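Local coordinates for uncharacterized protein (Bacteroides uniformis, PDB 4K61), which is of unknown function but belongs to the DUF2874 family of putative beta-lactamase-inhibitor-like proteins in the PepSY clan, at residues 52-57 with 89-94; 17-22 with 33-38; 57-62 with 84-89. All blocks are in the same frame, centred on the assembly; numbering follows the deposited sequence.

Contact 1 of 3, residues 52-57 with 89-94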
loop_
_atom_site.group_PDB
_atom_site.type_symbol
_atom_site.label_atom_id
_atom_site.label_comp_id
_atom_site.label_asym_id
_atom_site.label_seq_id
_atom_site.Cartn_x
_atom_site.Cartn_y
_atom_site.Cartn_z
ATOM N N TRP A 52 8.701 -0.566 12.438
ATOM C CA TRP A 52 7.822 -0.486 11.296
ATOM C C TRP A 52 8.324 0.568 10.311
ATOM O O TRP A 52 8.746 1.667 10.698
ATOM C CB TRP A 52 6.371 -0.222 11.711
ATOM C CG TRP A 52 6.018 1.218 11.989
ATOM C CD1 TRP A 52 6.189 1.883 13.142
ATOM C CD2 TRP A 52 5.330 2.115 11.103
ATOM N NE1 TRP A 52 5.711 3.171 13.027
ATOM C CE2 TRP A 52 5.167 3.335 11.787
ATOM C CE3 TRP A 52 4.872 2.011 9.789
ATOM C CZ2 TRP A 52 4.567 4.450 11.209
ATOM C CZ3 TRP A 52 4.254 3.127 9.206
ATOM C CH2 TRP A 52 4.127 4.331 9.917
ATOM N N VAL A 53 8.288 0.215 9.031
ATOM C CA VAL A 53 8.825 1.121 7.987
ATOM C C VAL A 53 7.801 1.551 6.937
ATOM O O VAL A 53 8.019 2.522 6.231
ATOM C CB VAL A 53 10.072 0.517 7.331
ATOM C CG1 VAL A 53 11.158 0.341 8.371
ATOM C CG2 VAL A 53 9.751 -0.817 6.677
HETATM N N MSE A 54 6.695 0.815 6.847
HETATM C CA MSE A 54 5.591 1.170 5.945
HETATM C C MSE A 54 4.342 0.526 6.483
HETATM O O MSE A 54 4.386 -0.580 7.064
HETATM C CB MSE A 54 5.891 0.676 4.517
HETATM C CG MSE A 54 4.722 0.989 3.565
HETATM SE SE MSE A 54 5.382 0.895 1.702
HETATM C CE MSE A 54 5.798 -1.053 1.643
ATOM N N GLN A 55 3.207 1.179 6.241
ATOM C CA GLN A 55 1.908 0.583 6.438
ATOM C C GLN A 55 1.036 0.903 5.234
ATOM O O GLN A 55 1.122 1.985 4.681
ATOM C CB GLN A 55 1.240 1.149 7.677
ATOM C CG GLN A 55 -0.216 0.703 7.867
ATOM C CD GLN A 55 -0.756 1.213 9.184
ATOM O OE1 GLN A 55 -0.539 0.610 10.233
ATOM N NE2 GLN A 55 -1.433 2.344 9.140
ATOM N N GLN A 56 0.237 -0.063 4.835
ATOM C CA GLN A 56 -0.701 0.120 3.759
ATOM C C GLN A 56 -2.084 -0.250 4.214
ATOM O O GLN A 56 -2.314 -1.300 4.815
ATOM C CB GLN A 56 -0.301 -0.702 2.547
ATOM C CG GLN A 56 0.984 -0.207 1.895
ATOM C CD GLN A 56 1.402 -1.039 0.708
ATOM O OE1 GLN A 56 0.702 -1.945 0.258
ATOM N NE2 GLN A 56 2.581 -0.737 0.190
ATOM N N THR A 57 -3.033 0.617 3.880
ATOM C CA THR A 57 -4.447 0.302 4.080
ATOM C C THR A 57 -5.118 0.189 2.717
ATOM O O THR A 57 -5.009 1.072 1.858
ATOM C CB THR A 57 -5.110 1.428 4.884
ATOM O OG1 THR A 57 -4.423 1.570 6.131
ATOM C CG2 THR A 57 -6.564 1.158 5.143
ATOM N N VAL A 89 -0.817 4.651 1.711
ATOM C CA VAL A 89 0.519 4.246 2.105
ATOM C C VAL A 89 1.073 5.266 3.098
ATOM O O VAL A 89 1.217 6.475 2.793
ATOM C CB VAL A 89 1.452 4.177 0.885
ATOM C CG1 VAL A 89 2.808 3.636 1.299
ATOM C CG2 VAL A 89 0.854 3.350 -0.231
ATOM N N GLN A 90 1.451 4.767 4.267
ATOM C CA GLN A 90 1.987 5.604 5.334
ATOM C C GLN A 90 3.359 5.103 5.792
ATOM O O GLN A 90 3.726 3.909 5.622
ATOM C CB GLN A 90 1.020 5.598 6.518
ATOM C CG GLN A 90 -0.371 6.161 6.220
ATOM C CD GLN A 90 -1.304 6.000 7.416
ATOM O OE1 GLN A 90 -1.919 4.956 7.601
ATOM N NE2 GLN A 90 -1.360 7.009 8.249
ATOM N N PHE A 91 4.104 6.039 6.341
ATOM C CA PHE A 91 5.514 5.853 6.726
ATOM C C PHE A 91 5.772 6.576 8.031
ATOM O O PHE A 91 5.111 7.570 8.340
ATOM C CB PHE A 91 6.453 6.470 5.695
ATOM C CG PHE A 91 6.230 6.032 4.295
ATOM C CD1 PHE A 91 6.715 4.823 3.841
ATOM C CD2 PHE A 91 5.558 6.862 3.406
ATOM C CE1 PHE A 91 6.531 4.435 2.536
ATOM C CE2 PHE A 91 5.374 6.485 2.106
ATOM C CZ PHE A 91 5.845 5.272 1.657
ATOM N N PRO A 92 6.798 6.122 8.789
ATOM C CA PRO A 92 7.035 6.763 10.060
ATOM C C PRO A 92 7.575 8.175 9.910
ATOM O O PRO A 92 7.267 9.017 10.738
ATOM C CB PRO A 92 8.046 5.836 10.753
ATOM C CG PRO A 92 8.634 5.010 9.669
ATOM C CD PRO A 92 7.568 4.879 8.628
ATOM N N LYS A 93 8.335 8.444 8.847
ATOM C CA LYS A 93 8.995 9.748 8.705
ATOM C C LYS A 93 8.802 10.463 7.369
ATOM O O LYS A 93 9.383 11.512 7.158
ATOM C CB LYS A 93 10.497 9.587 8.956
ATOM C CG LYS A 93 10.817 9.021 10.331
ATOM C CD LYS A 93 12.314 8.891 10.563
ATOM C CE LYS A 93 12.598 8.147 11.856
ATOM N NZ LYS A 93 14.057 8.193 12.178
ATOM N N TRP A 94 8.018 9.897 6.466
ATOM C CA TRP A 94 7.778 10.527 5.163
ATOM C C TRP A 94 6.311 10.807 4.974
ATOM O O TRP A 94 5.475 10.234 5.676
ATOM C CB TRP A 94 8.213 9.612 4.047
ATOM C CG TRP A 94 9.584 9.038 4.203
ATOM C CD1 TRP A 94 10.653 9.566 4.897
ATOM C CD2 TRP A 94 10.063 7.848 3.590
ATOM N NE1 TRP A 94 11.736 8.744 4.772
ATOM C CE2 TRP A 94 11.406 7.682 3.981
ATOM C CE3 TRP A 94 9.482 6.887 2.786
ATOM C CZ2 TRP A 94 12.179 6.606 3.555
ATOM C CZ3 TRP A 94 10.239 5.819 2.368
ATOM C CH2 TRP A 94 11.576 5.680 2.753
HETATM O O HOH W 1 -2.151 2.997 5.826
#
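Trp52 and Pro92 meet where strand 52-58 begins and the chain has just left strand 82-90. The proline ring lies over one face of the indole, its CD 3.8 Å from the centroid of the Trp52 six-membered ring and nearly on the ring normal, a clear CH-pi contact. Trp52 CG sits between the backbone N and the carbonyl carbon (chi1 82°), a torsion that swings the indole across to the other segment, where its CH2 reaches Pro92 N at 3.4 Å.

Further along, Gln55 and Gln90 form an antiparallel hydrogen-bonded pair. The bond from Gln90 N to Gln55 O is 2.8 Å and almost straight, and Gln55 N returns one of the same length to Gln90 O. Their side chains run side by side in the same direction, with amide planes 59° apart. Gln55 NE2 gives a 3.1 Å hydrogen bond to Gln90 OE1, arriving from above the carbonyl plane; a water that accepts from Thr57 OG1 donates to the same oxygen. The other end of the Gln55 amide, OE1, is held by Tyr16 OH.

On the opposite face Met54, a selenomethionine, fits between two apolar neighbours. Its SE lies 3.8 Å from Val89 CG1 and is as close to Phe91 CE1, an oblique Met-aromatic contact. Val53 O approaches the edge of the Phe91 ring in its plane, while Trp94 packs over one face of that ring.

Strand 40-46 flanks strand 52-58 on its other side, and strand 97-103 continues the sheet beyond strand 82-90. Helix 6-15 reaches Trp52 and Gln55 through Met15, whereas Phe139 of the C-terminal helix packs against Met54, Gln56, Val89 and Phe91.

Contact 2 of 3, residues 17-22 with 33-38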
loop_
_atom_site.group_PDB
_atom_site.type_symbol
_atom_site.label_atom_id
_atom_site.label_comp_id
_atom_site.label_asym_id
_atom_site.label_seq_id
_atom_site.Cartn_x
_atom_site.Cartn_y
_atom_site.Cartn_z
ATOM N N PRO A 17 -3.103 -3.587 19.462
ATOM C CA PRO A 17 -3.410 -4.624 20.453
ATOM C C PRO A 17 -4.543 -5.546 20.089
ATOM O O PRO A 17 -4.613 -6.637 20.622
ATOM C CB PRO A 17 -3.784 -3.831 21.729
ATOM C CG PRO A 17 -3.972 -2.431 21.272
ATOM C CD PRO A 17 -3.182 -2.240 20.012
ATOM N N THR A 18 -5.436 -5.123 19.200
ATOM C CA THR A 18 -6.525 -5.984 18.807
ATOM C C THR A 18 -6.331 -6.653 17.448
ATOM O O THR A 18 -7.256 -7.304 16.968
ATOM C CB THR A 18 -7.854 -5.230 18.799
ATOM O OG1 THR A 18 -7.869 -4.270 17.743
ATOM C CG2 THR A 18 -8.069 -4.514 20.157
ATOM N N ALA A 19 -5.167 -6.500 16.824
ATOM C CA ALA A 19 -4.907 -7.230 15.582
ATOM C C ALA A 19 -4.882 -8.711 15.893
ATOM O O ALA A 19 -4.309 -9.143 16.899
ATOM C CB ALA A 19 -3.608 -6.814 14.965
ATOM N N ASP A 20 -5.532 -9.496 15.036
ATOM C CA ASP A 20 -5.626 -10.929 15.223
ATOM C C ASP A 20 -5.795 -11.563 13.828
ATOM O O ASP A 20 -5.967 -10.838 12.825
ATOM C CB ASP A 20 -6.806 -11.233 16.121
ATOM C CG ASP A 20 -6.796 -12.636 16.684
ATOM O OD1 ASP A 20 -5.785 -13.355 16.551
ATOM O OD2 ASP A 20 -7.838 -13.012 17.273
ATOM N N GLY A 21 -5.680 -12.887 13.738
ATOM C CA GLY A 21 -5.758 -13.531 12.445
ATOM C C GLY A 21 -4.650 -13.097 11.513
ATOM O O GLY A 21 -4.816 -13.040 10.288
ATOM N N VAL A 22 -3.512 -12.732 12.098
ATOM C CA VAL A 22 -2.435 -12.177 11.326
ATOM C C VAL A 22 -1.833 -13.219 10.410
ATOM O O VAL A 22 -1.550 -14.342 10.824
ATOM C CB VAL A 22 -1.342 -11.564 12.246
ATOM C CG1 VAL A 22 -0.209 -10.990 11.425
ATOM C CG2 VAL A 22 -1.927 -10.475 13.135
ATOM N N ALA A 33 3.148 -8.163 8.030
ATOM C CA ALA A 33 1.937 -8.588 8.698
ATOM C C ALA A 33 0.743 -8.150 7.911
ATOM O O ALA A 33 0.640 -6.987 7.532
ATOM C CB ALA A 33 1.853 -8.011 10.103
ATOM N N ASP A 34 -0.152 -9.099 7.643
ATOM C CA ASP A 34 -1.390 -8.826 6.958
ATOM C C ASP A 34 -2.526 -9.203 7.887
ATOM O O ASP A 34 -2.612 -10.323 8.397
ATOM C CB ASP A 34 -1.521 -9.614 5.656
ATOM C CG ASP A 34 -2.788 -9.291 4.955
ATOM O OD1 ASP A 34 -2.931 -8.117 4.523
ATOM O OD2 ASP A 34 -3.665 -10.156 4.880
ATOM N N PHE A 35 -3.417 -8.252 8.072
ATOM C CA PHE A 35 -4.480 -8.403 9.043
ATOM C C PHE A 35 -5.569 -7.404 8.763
ATOM O O PHE A 35 -5.381 -6.416 8.058
ATOM C CB PHE A 35 -3.957 -8.227 10.486
ATOM C CG PHE A 35 -3.257 -6.918 10.728
ATOM C CD1 PHE A 35 -1.951 -6.759 10.368
ATOM C CD2 PHE A 35 -3.916 -5.846 11.275
ATOM C CE1 PHE A 35 -1.302 -5.551 10.580
ATOM C CE2 PHE A 35 -3.278 -4.632 11.509
ATOM C CZ PHE A 35 -1.966 -4.483 11.153
ATOM N N LEU A 36 -6.722 -7.676 9.335
ATOM C CA LEU A 36 -7.841 -6.777 9.238
ATOM C C LEU A 36 -7.869 -5.740 10.348
ATOM O O LEU A 36 -7.662 -6.073 11.507
ATOM C CB LEU A 36 -9.098 -7.648 9.312
ATOM C CG LEU A 36 -10.103 -7.525 8.203
ATOM C CD1 LEU A 36 -9.388 -7.529 6.856
ATOM C CD2 LEU A 36 -11.079 -8.677 8.356
HETATM N N MSE A 37 -8.136 -4.482 10.001
HETATM C CA MSE A 37 -8.342 -3.410 10.974
HETATM C C MSE A 37 -9.611 -2.690 10.604
HETATM O O MSE A 37 -9.693 -1.998 9.575
HETATM C CB MSE A 37 -7.036 -2.595 10.989
HETATM C CG MSE A 37 -6.870 -1.652 12.137
HETATM SE SE MSE A 37 -7.186 -2.518 13.874
HETATM C CE MSE A 37 -5.761 -3.747 13.842
ATOM N N ASN A 38 -10.644 -2.810 11.433
ATOM C CA ASN A 38 -11.929 -2.191 11.155
ATOM C C ASN A 38 -12.466 -2.507 9.781
ATOM O O ASN A 38 -13.057 -1.663 9.126
ATOM C CB ASN A 38 -11.849 -0.664 11.312
ATOM C CG ASN A 38 -12.395 -0.186 12.631
ATOM O OD1 ASN A 38 -12.717 -0.979 13.510
ATOM N ND2 ASN A 38 -12.539 1.117 12.755
HETATM O O HOH W 2 -7.237 -8.106 12.985
#
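The Phe35 ring meets Ala19 CB off-centre: the methyl carbon is 4.3 Å from the ring centroid and 30° off the normal, a CH-pi contact whose shortest approach is to CD2. Val22 CG2 comes to the same ring obliquely and settles 4.0 Å from Phe35 CB. Tyr16 adds a second aromatic ring, its plane turned about 55° from that of Phe35. The CB of Phe35 points toward the loop, and with CG between the backbone N and the carbonyl carbon (chi1 56°) the ring is laid against Ala19 CB.

Around this ring the packing is apolar. Met37, a selenomethionine, bends at chi2 and chi3 and brings its CE methyl to 3.9 Å from Ala19 CB. At the other end Val22 CG1 touches Ala33 CB at the same separation. A water accepts from Asp20 N; its link to Leu36 O is modelled unusually short, so its details are doubtful. Val22 CA also makes a CA-H...O contact with Asp34 O, 3.5 Å away.

Leu12 of helix 6-15 packs on Val22, Ala33 and Phe35. This is loop-on-strand packing: the connection between helix 6-15 and edge strand 23-27 lays Ala19 and Val22 on strand 30-37 of the antiparallel sheet.

Contact 3 of 3, residues 57-62 with 84-89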
loop_
_atom_site.group_PDB
_atom_site.type_symbol
_atom_site.label_atom_id
_atom_site.label_comp_id
_atom_site.label_asym_id
_atom_site.label_seq_id
_atom_site.Cartn_x
_atom_site.Cartn_y
_atom_site.Cartn_z
ATOM N N THR A 57 -3.033 0.617 3.880
ATOM C CA THR A 57 -4.447 0.302 4.080
ATOM C C THR A 57 -5.118 0.189 2.717
ATOM O O THR A 57 -5.009 1.072 1.858
ATOM C CB THR A 57 -5.110 1.428 4.884
ATOM O OG1 THR A 57 -4.423 1.570 6.131
ATOM C CG2 THR A 57 -6.564 1.158 5.143
ATOM N N ASP A 58 -5.764 -0.948 2.505
ATOM C CA ASP A 58 -6.402 -1.251 1.238
ATOM C C ASP A 58 -7.765 -0.633 1.258
ATOM O O ASP A 58 -8.711 -1.175 1.792
ATOM C CB ASP A 58 -6.482 -2.756 1.027
ATOM C CG ASP A 58 -7.007 -3.131 -0.344
ATOM O OD1 ASP A 58 -7.395 -2.234 -1.109
ATOM O OD2 ASP A 58 -7.034 -4.341 -0.660
ATOM N N TRP A 59 -7.844 0.541 0.660
ATOM C CA TRP A 59 -9.074 1.285 0.605
ATOM C C TRP A 59 -10.061 0.707 -0.393
ATOM O O TRP A 59 -11.257 0.896 -0.254
ATOM C CB TRP A 59 -8.771 2.737 0.247
ATOM C CG TRP A 59 -8.458 3.646 1.411
ATOM C CD1 TRP A 59 -8.818 3.484 2.732
ATOM C CD2 TRP A 59 -7.844 4.921 1.335
ATOM N NE1 TRP A 59 -8.381 4.556 3.478
ATOM C CE2 TRP A 59 -7.811 5.464 2.643
ATOM C CE3 TRP A 59 -7.338 5.681 0.281
ATOM C CZ2 TRP A 59 -7.257 6.717 2.923
ATOM C CZ3 TRP A 59 -6.765 6.880 0.552
ATOM C CH2 TRP A 59 -6.742 7.413 1.869
ATOM N N GLU A 60 -9.548 0.004 -1.395
ATOM C CA GLU A 60 -10.312 -0.699 -2.413
ATOM C C GLU A 60 -10.956 0.203 -3.474
ATOM O O GLU A 60 -10.825 -0.082 -4.676
ATOM C CB GLU A 60 -11.323 -1.670 -1.806
ATOM C CG GLU A 60 -10.672 -2.973 -1.412
ATOM C CD GLU A 60 -11.567 -3.844 -0.568
ATOM O OE1 GLU A 60 -12.763 -3.980 -0.914
ATOM O OE2 GLU A 60 -11.062 -4.398 0.428
ATOM N N THR A 61 -11.586 1.303 -3.057
ATOM C CA THR A 61 -12.190 2.213 -4.036
ATOM C C THR A 61 -11.779 3.655 -3.828
ATOM O O THR A 61 -11.248 4.038 -2.749
ATOM C CB THR A 61 -13.730 2.153 -4.022
ATOM O OG1 THR A 61 -14.219 2.792 -2.849
ATOM C CG2 THR A 61 -14.232 0.720 -4.074
HETATM N N MSE A 62 -12.084 4.458 -4.847
HETATM C CA MSE A 62 -11.770 5.884 -4.825
HETATM C C MSE A 62 -12.626 6.606 -3.814
HETATM O O MSE A 62 -12.347 7.756 -3.498
HETATM C CB MSE A 62 -11.935 6.512 -6.214
HETATM C CG MSE A 62 -11.008 5.887 -7.261
HETATM SE SE MSE A 62 -9.138 6.374 -6.883
HETATM C CE MSE A 62 -9.238 8.264 -7.465
ATOM N N GLN A 84 -8.339 -0.551 -10.248
ATOM C CA GLN A 84 -8.255 -1.914 -9.751
ATOM C C GLN A 84 -7.735 -2.035 -8.343
ATOM O O GLN A 84 -7.945 -3.057 -7.695
ATOM C CB GLN A 84 -7.384 -2.768 -10.669
ATOM C CG GLN A 84 -8.027 -2.994 -12.012
ATOM C CD GLN A 84 -7.116 -3.708 -12.994
ATOM O OE1 GLN A 84 -5.908 -3.812 -12.788
ATOM N NE2 GLN A 84 -7.693 -4.165 -14.092
ATOM N N ASN A 85 -7.056 -1.004 -7.847
ATOM C CA ASN A 85 -6.606 -0.984 -6.462
ATOM C C ASN A 85 -6.385 0.443 -6.018
ATOM O O ASN A 85 -5.990 1.298 -6.820
ATOM C CB ASN A 85 -5.357 -1.828 -6.257
ATOM C CG ASN A 85 -4.924 -1.927 -4.773
ATOM O OD1 ASN A 85 -5.303 -2.840 -4.039
ATOM N ND2 ASN A 85 -4.117 -0.964 -4.335
ATOM N N VAL A 86 -6.725 0.705 -4.755
ATOM C CA VAL A 86 -6.474 2.005 -4.123
ATOM C C VAL A 86 -5.915 1.726 -2.721
ATOM O O VAL A 86 -6.543 1.016 -1.939
ATOM C CB VAL A 86 -7.746 2.862 -4.006
ATOM C CG1 VAL A 86 -7.425 4.197 -3.375
ATOM C CG2 VAL A 86 -8.344 3.061 -5.393
ATOM N N THR A 87 -4.723 2.255 -2.462
ATOM C CA THR A 87 -3.990 1.969 -1.241
ATOM C C THR A 87 -3.517 3.277 -0.620
ATOM O O THR A 87 -2.955 4.149 -1.300
ATOM C CB THR A 87 -2.799 1.046 -1.539
ATOM O OG1 THR A 87 -3.285 -0.142 -2.151
ATOM C CG2 THR A 87 -2.045 0.661 -0.287
ATOM N N TRP A 88 -3.768 3.416 0.682
ATOM C CA TRP A 88 -3.197 4.474 1.489
ATOM C C TRP A 88 -1.905 4.024 2.124
ATOM O O TRP A 88 -1.882 3.089 2.921
ATOM C CB TRP A 88 -4.217 4.871 2.569
ATOM C CG TRP A 88 -3.879 5.959 3.511
ATOM C CD1 TRP A 88 -3.927 5.903 4.880
ATOM C CD2 TRP A 88 -3.535 7.302 3.180
ATOM N NE1 TRP A 88 -3.620 7.119 5.425
ATOM C CE2 TRP A 88 -3.365 8.003 4.410
ATOM C CE3 TRP A 88 -3.352 7.987 1.968
ATOM C CZ2 TRP A 88 -3.034 9.341 4.459
ATOM C CZ3 TRP A 88 -2.991 9.344 2.030
ATOM C CH2 TRP A 88 -2.861 9.998 3.270
ATOM N N VAL A 89 -0.817 4.651 1.711
ATOM C CA VAL A 89 0.519 4.246 2.105
ATOM C C VAL A 89 1.073 5.266 3.098
ATOM O O VAL A 89 1.217 6.475 2.793
ATOM C CB VAL A 89 1.452 4.177 0.885
ATOM C CG1 VAL A 89 2.808 3.636 1.299
ATOM C CG2 VAL A 89 0.854 3.350 -0.231
HETATM O O HOH W 1 -2.151 2.997 5.826
#
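Trp59 and Trp88 make the tight part of this contact, lying side by side and pointing the same way. Their planes are 13° apart but slid past one another, with the Trp59 six-membered ring and the Trp88 five-membered ring 4.6 Å between centroids, and the rings barely overlap. On that same face Trp88 CB sits 3.5 Å from the centroid of the Trp59 six-membered ring, almost on its normal. With Trp88 CG anti to the backbone N (chi1 -179°), the second indole brings its CE3 to 3.4 Å from Trp59 CH2. Val86 CG1 lies at the edge of the Trp59 ring, in plane, while Val86 CG2 meets Met62 SE at 3.7 Å.

The polar side is looser. Asp58 OD1 and Asn85 OD1, two acceptors, stand 3.7 Å apart; Asn85 ND2 turns instead to Thr87 OG1, a bond modelled doubtfully short. Glu60 and Thr61 are exposed, and their CB atoms turn away from strand 82-90. The water on Thr57 also donates to Trp88 O.

Thr57 and Trp88 exchange two backbone hydrogen bonds. Asp58 and Thr87 follow as a non-hydrogen-bonded pair, and the chain then leaves the strand. Val86 O takes a weak bond from Trp59 N and a second from Glu60 N, 3.2 Å long. One carbonyl thus holds two successive amides, tying the departing chain to the sheet, while the indole pair and Val86 supply the apolar packing.

Contacts 1 and 3 are successive parts of one strand pairing, 52-58 against 82-90, with centres 14 Å apart. They share Thr57 and Val89, and Gln56 CB touches Thr87 CG2 at 3.6 Å. The water on Thr57 OG1 also serves both, since it donates to Gln90 OE1 and to Trp88 O. Contact 2 closes earlier in the chain, near the first edge of the same sheet; its centre is about 16 Å from that of contact 1 and 17 Å from that of contact 3, and it touches neither. Tyr16 joins contacts 1 and 2 indirectly, meeting Phe35 of contact 2 with its ring and Gln55 of contact 1 with its hydroxyl.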